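Local coordinates for protein prolyl-tRNA synthetase (Naegleria fowleri, PDB 6UYH) that probably activates proline with ATP and joins it to tRNA(Pro), and here holds halofuginone and AMPPNP, a non-hydrolysable ATP analogue, at residues Val58-Leu69 with Ile187-Leu198. Sequence-based numbering, arbitrary orientation. Where two conformers were deposited one is given.
Sequences VQKFFDAEIKKL and ILELYKRVYEEL. With EDO (1,2-ethanediol), chain K.
Phe62 reaches from helix 49-67 to Leu190, Tyr191 and Val194 of helix 177-198, its CE1 lying 3.5 Å from Tyr191 CE1. The two rings are nearly parallel (20° apart) but displaced, centroids 5.7 Å apart, and little of one lies over the other. Ile66 CG2 meets Leu190 CD1 at 3.9 Å, and Leu69 CD1 carries the apolar seam on to Ile187. Toward the other end Val58 CG1 touches Val194 CG1. Phe61, its CG anti to the backbone N (chi1 172°), which carries the ring across to helix 177-198, is a knob among Arg193, Val194, Glu197 and Leu198. In the conformer given, Leu198 lies toward the rim of one ring face, Glu65 CG toward the rim of the opposite face. Phe61 CZ points at the face of the Arg193 guanidinium, 3.8 Å above its centre, the planes 83° apart. Arg193 grips Glu197 side-on through NE and NH2; NH1 makes a weak, salt-bridging hydrogen bond to Glu65 OE1 (3.3 Å). Lys68 NZ salt-bridges Glu65 OE2, which a water joins to Arg193 NH2, completing the network. This is roughly antiparallel helix packing in the class II synthetase catalytic domain, against strand 261-272, where Trp269 meets Phe62, Ile187 and Tyr191, the last about 6 Å (side chain to ligand) from halofuginone.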
loop_
_atom_site.group_PDB
_atom_site.type_symbol
_atom_site.label_atom_id
_atom_site.label_comp_id
_atom_site.label_asym_id
_atom_site.label_seq_id
_atom_site.Cartn_x
_atom_site.Cartn_y
_atom_site.Cartn_z
ATOM N N VAL A 58 -0.864 -10.500 -4.986
ATOM C CA VAL A 58 0.581 -10.700 -4.984
ATOM C C VAL A 58 1.174 -10.212 -3.672
ATOM O O VAL A 58 1.990 -10.904 -3.049
ATOM C CB VAL A 58 1.212 -9.994 -6.195
ATOM C CG1 VAL A 58 2.743 -9.999 -6.082
ATOM C CG2 VAL A 58 0.767 -10.703 -7.466
ATOM N N GLN A 59 0.757 -9.014 -3.224
ATOM C CA GLN A 59 1.249 -8.451 -1.964
ATOM C C GLN A 59 0.995 -9.407 -0.806
ATOM O O GLN A 59 1.878 -9.667 0.017
ATOM C CB GLN A 59 0.572 -7.097 -1.674
ATOM C CG GLN A 59 0.833 -5.959 -2.682
ATOM C CD GLN A 59 0.147 -4.617 -2.319
ATOM O OE1 GLN A 59 -1.004 -4.572 -1.847
ATOM N NE2 GLN A 59 0.856 -3.517 -2.562
ATOM N N LYS A 60 -0.234 -9.918 -0.715
ATOM C CA LYS A 60 -0.597 -10.765 0.413
ATOM C C LYS A 60 0.269 -12.015 0.455
ATOM O O LYS A 60 0.779 -12.401 1.516
ATOM C CB LYS A 60 -2.078 -11.134 0.321
ATOM C CG LYS A 60 -2.536 -12.128 1.374
ATOM C CD LYS A 60 -3.985 -12.535 1.153
ATOM C CE LYS A 60 -4.457 -13.479 2.237
ATOM N NZ LYS A 60 -5.923 -13.355 2.427
ATOM N N PHE A 61 0.436 -12.664 -0.701
ATOM C CA PHE A 61 1.266 -13.858 -0.789
ATOM C C PHE A 61 2.723 -13.545 -0.465
ATOM O O PHE A 61 3.351 -14.234 0.348
ATOM C CB PHE A 61 1.155 -14.455 -2.188
ATOM C CG PHE A 61 2.111 -15.589 -2.447
ATOM C CD1 PHE A 61 1.863 -16.854 -1.944
ATOM C CD2 PHE A 61 3.251 -15.386 -3.206
ATOM C CE1 PHE A 61 2.738 -17.912 -2.205
ATOM C CE2 PHE A 61 4.136 -16.432 -3.476
ATOM C CZ PHE A 61 3.878 -17.698 -2.968
ATOM N N PHE A 62 3.283 -12.516 -1.108
ATOM C CA PHE A 62 4.706 -12.235 -0.940
ATOM C C PHE A 62 5.014 -11.803 0.489
ATOM O O PHE A 62 5.998 -12.261 1.076
ATOM C CB PHE A 62 5.152 -11.169 -1.947
ATOM C CG PHE A 62 6.651 -11.005 -2.049
ATOM C CD1 PHE A 62 7.411 -11.919 -2.766
ATOM C CD2 PHE A 62 7.288 -9.923 -1.458
ATOM C CE1 PHE A 62 8.792 -11.774 -2.873
ATOM C CE2 PHE A 62 8.675 -9.763 -1.568
ATOM C CZ PHE A 62 9.416 -10.685 -2.274
ATOM N N ASP A 63 4.171 -10.934 1.065
ATOM C CA ASP A 63 4.334 -10.514 2.453
ATOM C C ASP A 63 4.384 -11.710 3.388
ATOM O O ASP A 63 5.204 -11.757 4.312
ATOM C CB ASP A 63 3.180 -9.595 2.879
ATOM C CG ASP A 63 3.505 -8.110 2.735
ATOM O OD1 ASP A 63 4.632 -7.771 2.347
ATOM O OD2 ASP A 63 2.604 -7.289 3.006
ATOM N N ALA A 64 3.465 -12.664 3.212
ATOM C CA ALA A 64 3.462 -13.804 4.119
ATOM C C ALA A 64 4.725 -14.641 3.959
ATOM O O ALA A 64 5.234 -15.175 4.948
ATOM C CB ALA A 64 2.214 -14.663 3.906
ATOM N N GLU A 65 5.257 -14.751 2.735
ATOM C CA GLU A 65 6.466 -15.545 2.530
ATOM C C GLU A 65 7.710 -14.841 3.071
ATOM O O GLU A 65 8.591 -15.493 3.647
ATOM C CB GLU A 65 6.638 -15.867 1.042
ATOM C CG GLU A 65 5.565 -16.821 0.505
ATOM C CD GLU A 65 5.511 -18.143 1.263
ATOM O OE1 GLU A 65 6.579 -18.718 1.578
ATOM O OE2 GLU A 65 4.388 -18.612 1.546
ATOM N N ILE A 66 7.820 -13.523 2.884
ATOM C CA ILE A 66 9.026 -12.856 3.376
ATOM C C ILE A 66 8.973 -12.660 4.888
ATOM O O ILE A 66 10.024 -12.543 5.536
ATOM C CB ILE A 66 9.293 -11.518 2.662
ATOM C CG1 ILE A 66 8.192 -10.476 2.954
ATOM C CG2 ILE A 66 9.507 -11.754 1.147
ATOM C CD1 ILE A 66 8.486 -9.090 2.368
ATOM N N LYS A 67 7.781 -12.669 5.480
ATOM C CA LYS A 67 7.705 -12.612 6.934
ATOM C C LYS A 67 8.387 -13.822 7.571
ATOM O O LYS A 67 9.034 -13.703 8.625
ATOM C CB LYS A 67 6.244 -12.505 7.371
ATOM C CG LYS A 67 6.069 -12.204 8.843
ATOM C CD LYS A 67 4.603 -12.131 9.209
ATOM C CE LYS A 67 4.421 -12.003 10.715
ATOM N NZ LYS A 67 2.978 -12.038 11.085
ATOM N N LYS A 68 8.254 -14.997 6.945
ATOM C CA LYS A 68 8.908 -16.206 7.432
ATOM C C LYS A 68 10.423 -16.082 7.406
ATOM O O LYS A 68 11.111 -16.801 8.141
ATOM C CB LYS A 68 8.483 -17.412 6.591
ATOM C CG LYS A 68 6.992 -17.713 6.617
ATOM C CD LYS A 68 6.614 -18.719 5.526
ATOM C CE LYS A 68 5.127 -19.033 5.546
ATOM N NZ LYS A 68 4.740 -20.014 4.491
ATOM N N LEU A 69 10.954 -15.205 6.563
ATOM C CA LEU A 69 12.389 -14.962 6.472
ATOM C C LEU A 69 12.866 -13.892 7.443
ATOM O O LEU A 69 14.075 -13.656 7.542
ATOM C CB LEU A 69 12.752 -14.542 5.046
ATOM C CG LEU A 69 12.310 -15.494 3.936
ATOM C CD1 LEU A 69 12.700 -14.921 2.584
ATOM C CD2 LEU A 69 12.918 -16.883 4.131
ATOM N N ILE A 187 14.957 -15.353 -2.520
ATOM C CA ILE A 187 14.008 -14.381 -3.065
ATOM C C ILE A 187 13.706 -14.703 -4.521
ATOM O O ILE A 187 12.560 -14.587 -4.971
ATOM C CB ILE A 187 14.540 -12.939 -2.903
ATOM C CG1 ILE A 187 14.682 -12.573 -1.410
ATOM C CG2 ILE A 187 13.606 -11.926 -3.597
ATOM C CD1 ILE A 187 13.363 -12.531 -0.648
ATOM N N LEU A 188 14.726 -15.120 -5.280
ATOM C CA LEU A 188 14.504 -15.483 -6.680
ATOM C C LEU A 188 13.497 -16.624 -6.802
ATOM O O LEU A 188 12.646 -16.624 -7.702
ATOM C CB LEU A 188 15.830 -15.870 -7.345
ATOM C CG LEU A 188 15.747 -16.001 -8.875
ATOM C CD1 LEU A 188 15.571 -14.639 -9.523
ATOM C CD2 LEU A 188 16.969 -16.725 -9.428
ATOM N N GLU A 189 13.579 -17.606 -5.902
ATOM C CA GLU A 189 12.587 -18.676 -5.885
ATOM C C GLU A 189 11.198 -18.142 -5.532
ATOM O O GLU A 189 10.196 -18.605 -6.085
ATOM C CB GLU A 189 13.021 -19.769 -4.912
ATOM C CG GLU A 189 11.955 -20.808 -4.577
ATOM C CD GLU A 189 11.562 -21.697 -5.754
ATOM O OE1 GLU A 189 12.214 -21.648 -6.821
ATOM O OE2 GLU A 189 10.597 -22.473 -5.604
ATOM N N LEU A 190 11.110 -17.158 -4.631
ATOM C CA LEU A 190 9.803 -16.576 -4.332
ATOM C C LEU A 190 9.223 -15.866 -5.546
ATOM O O LEU A 190 8.011 -15.909 -5.769
ATOM C CB LEU A 190 9.886 -15.607 -3.151
ATOM C CG LEU A 190 10.083 -16.210 -1.762
ATOM C CD1 LEU A 190 9.995 -15.101 -0.713
ATOM C CD2 LEU A 190 9.037 -17.295 -1.479
ATOM N N TYR A 191 10.071 -15.201 -6.339
ATOM C CA TYR A 191 9.577 -14.595 -7.569
ATOM C C TYR A 191 9.096 -15.663 -8.546
ATOM O O TYR A 191 8.070 -15.484 -9.215
ATOM C CB TYR A 191 10.666 -13.735 -8.216
ATOM C CG TYR A 191 11.010 -12.482 -7.457
ATOM C CD1 TYR A 191 10.143 -11.953 -6.496
ATOM C CD2 TYR A 191 12.204 -11.809 -7.711
ATOM C CE1 TYR A 191 10.467 -10.802 -5.810
ATOM C CE2 TYR A 191 12.531 -10.662 -7.039
ATOM C CZ TYR A 191 11.667 -10.155 -6.092
ATOM O OH TYR A 191 12.016 -8.995 -5.431
ATOM N N LYS A 192 9.825 -16.776 -8.652
ATOM C CA LYS A 192 9.333 -17.885 -9.464
ATOM C C LYS A 192 7.967 -18.359 -8.964
ATOM O O LYS A 192 7.063 -18.627 -9.760
ATOM C CB LYS A 192 10.350 -19.029 -9.457
ATOM C CG LYS A 192 9.888 -20.338 -10.108
ATOM C CD LYS A 192 9.319 -21.279 -9.062
ATOM C CE LYS A 192 9.388 -22.733 -9.488
ATOM N NZ LYS A 192 8.999 -23.578 -8.324
ATOM N N ARG A 193 7.792 -18.450 -7.640
ATOM C CA ARG A 193 6.510 -18.909 -7.109
ATOM C C ARG A 193 5.388 -17.908 -7.378
ATOM O O ARG A 193 4.247 -18.314 -7.627
ATOM C CB ARG A 193 6.630 -19.195 -5.614
ATOM C CG ARG A 193 7.600 -20.335 -5.315
ATOM C CD ARG A 193 7.625 -20.639 -3.827
ATOM N NE ARG A 193 6.306 -21.047 -3.362
ATOM C CZ ARG A 193 5.895 -20.954 -2.103
ATOM N NH1 ARG A 193 6.706 -20.471 -1.168
ATOM N NH2 ARG A 193 4.671 -21.339 -1.781
ATOM N N VAL A 194 5.671 -16.603 -7.309
ATOM C CA VAL A 194 4.642 -15.623 -7.666
ATOM C C VAL A 194 4.166 -15.863 -9.091
ATOM O O VAL A 194 2.967 -15.992 -9.354
ATOM C CB VAL A 194 5.159 -14.181 -7.501
ATOM C CG1 VAL A 194 4.146 -13.180 -8.129
ATOM C CG2 VAL A 194 5.394 -13.840 -6.018
ATOM N N TYR A 195 5.102 -15.928 -10.037
ATOM C CA TYR A 195 4.698 -16.107 -11.425
ATOM C C TYR A 195 3.986 -17.442 -11.627
ATOM O O TYR A 195 2.902 -17.492 -12.218
ATOM C CB TYR A 195 5.910 -15.990 -12.338
ATOM C CG TYR A 195 6.221 -14.566 -12.698
ATOM C CD1 TYR A 195 7.290 -13.886 -12.113
ATOM C CD2 TYR A 195 5.415 -13.877 -13.605
ATOM C CE1 TYR A 195 7.567 -12.564 -12.458
ATOM C CE2 TYR A 195 5.678 -12.566 -13.945
ATOM C CZ TYR A 195 6.754 -11.914 -13.374
ATOM O OH TYR A 195 6.998 -10.604 -13.727
ATOM N N GLU A 196 4.559 -18.532 -11.110
ATOM C CA GLU A 196 4.030 -19.854 -11.458
ATOM C C GLU A 196 2.805 -20.213 -10.620
ATOM O O GLU A 196 1.794 -20.668 -11.162
ATOM C CB GLU A 196 5.126 -20.911 -11.328
ATOM C CG GLU A 196 6.260 -20.682 -12.372
ATOM C CD GLU A 196 7.031 -21.927 -12.748
ATOM O OE1 GLU A 196 6.754 -23.011 -12.195
ATOM O OE2 GLU A 196 7.924 -21.813 -13.615
ATOM N N GLU A 197 2.861 -19.989 -9.303
ATOM C CA GLU A 197 1.778 -20.439 -8.427
ATOM C C GLU A 197 0.604 -19.460 -8.379
ATOM O O GLU A 197 -0.536 -19.889 -8.187
ATOM C CB GLU A 197 2.305 -20.691 -7.011
ATOM C CG GLU A 197 3.277 -21.866 -6.924
ATOM C CD GLU A 197 3.914 -22.034 -5.543
ATOM O OE1 GLU A 197 4.994 -22.657 -5.473
ATOM O OE2 GLU A 197 3.349 -21.549 -4.531
ATOM N N LEU A 198 0.836 -18.160 -8.551
ATOM C CA LEU A 198 -0.251 -17.185 -8.566
ATOM C C LEU A 198 -0.718 -16.840 -9.976
ATOM O O LEU A 198 -1.925 -16.809 -10.240
ATOM C CB LEU A 198 0.167 -15.895 -7.843
ATOM C CG LEU A 198 0.356 -15.995 -6.330
ATOM C CD1 LEU A 198 0.678 -14.627 -5.752
ATOM C CD2 LEU A 198 -0.893 -16.579 -5.693
HETATM C C1 EDO K . 15.292 -15.580 10.192
HETATM O O1 EDO K . 14.789 -14.483 10.967
HETATM C C2 EDO K . 14.122 -16.331 9.569
HETATM O O2 EDO K . 13.082 -16.486 10.544
HETATM O O HOH W 1 3.977 -21.713 1.226
#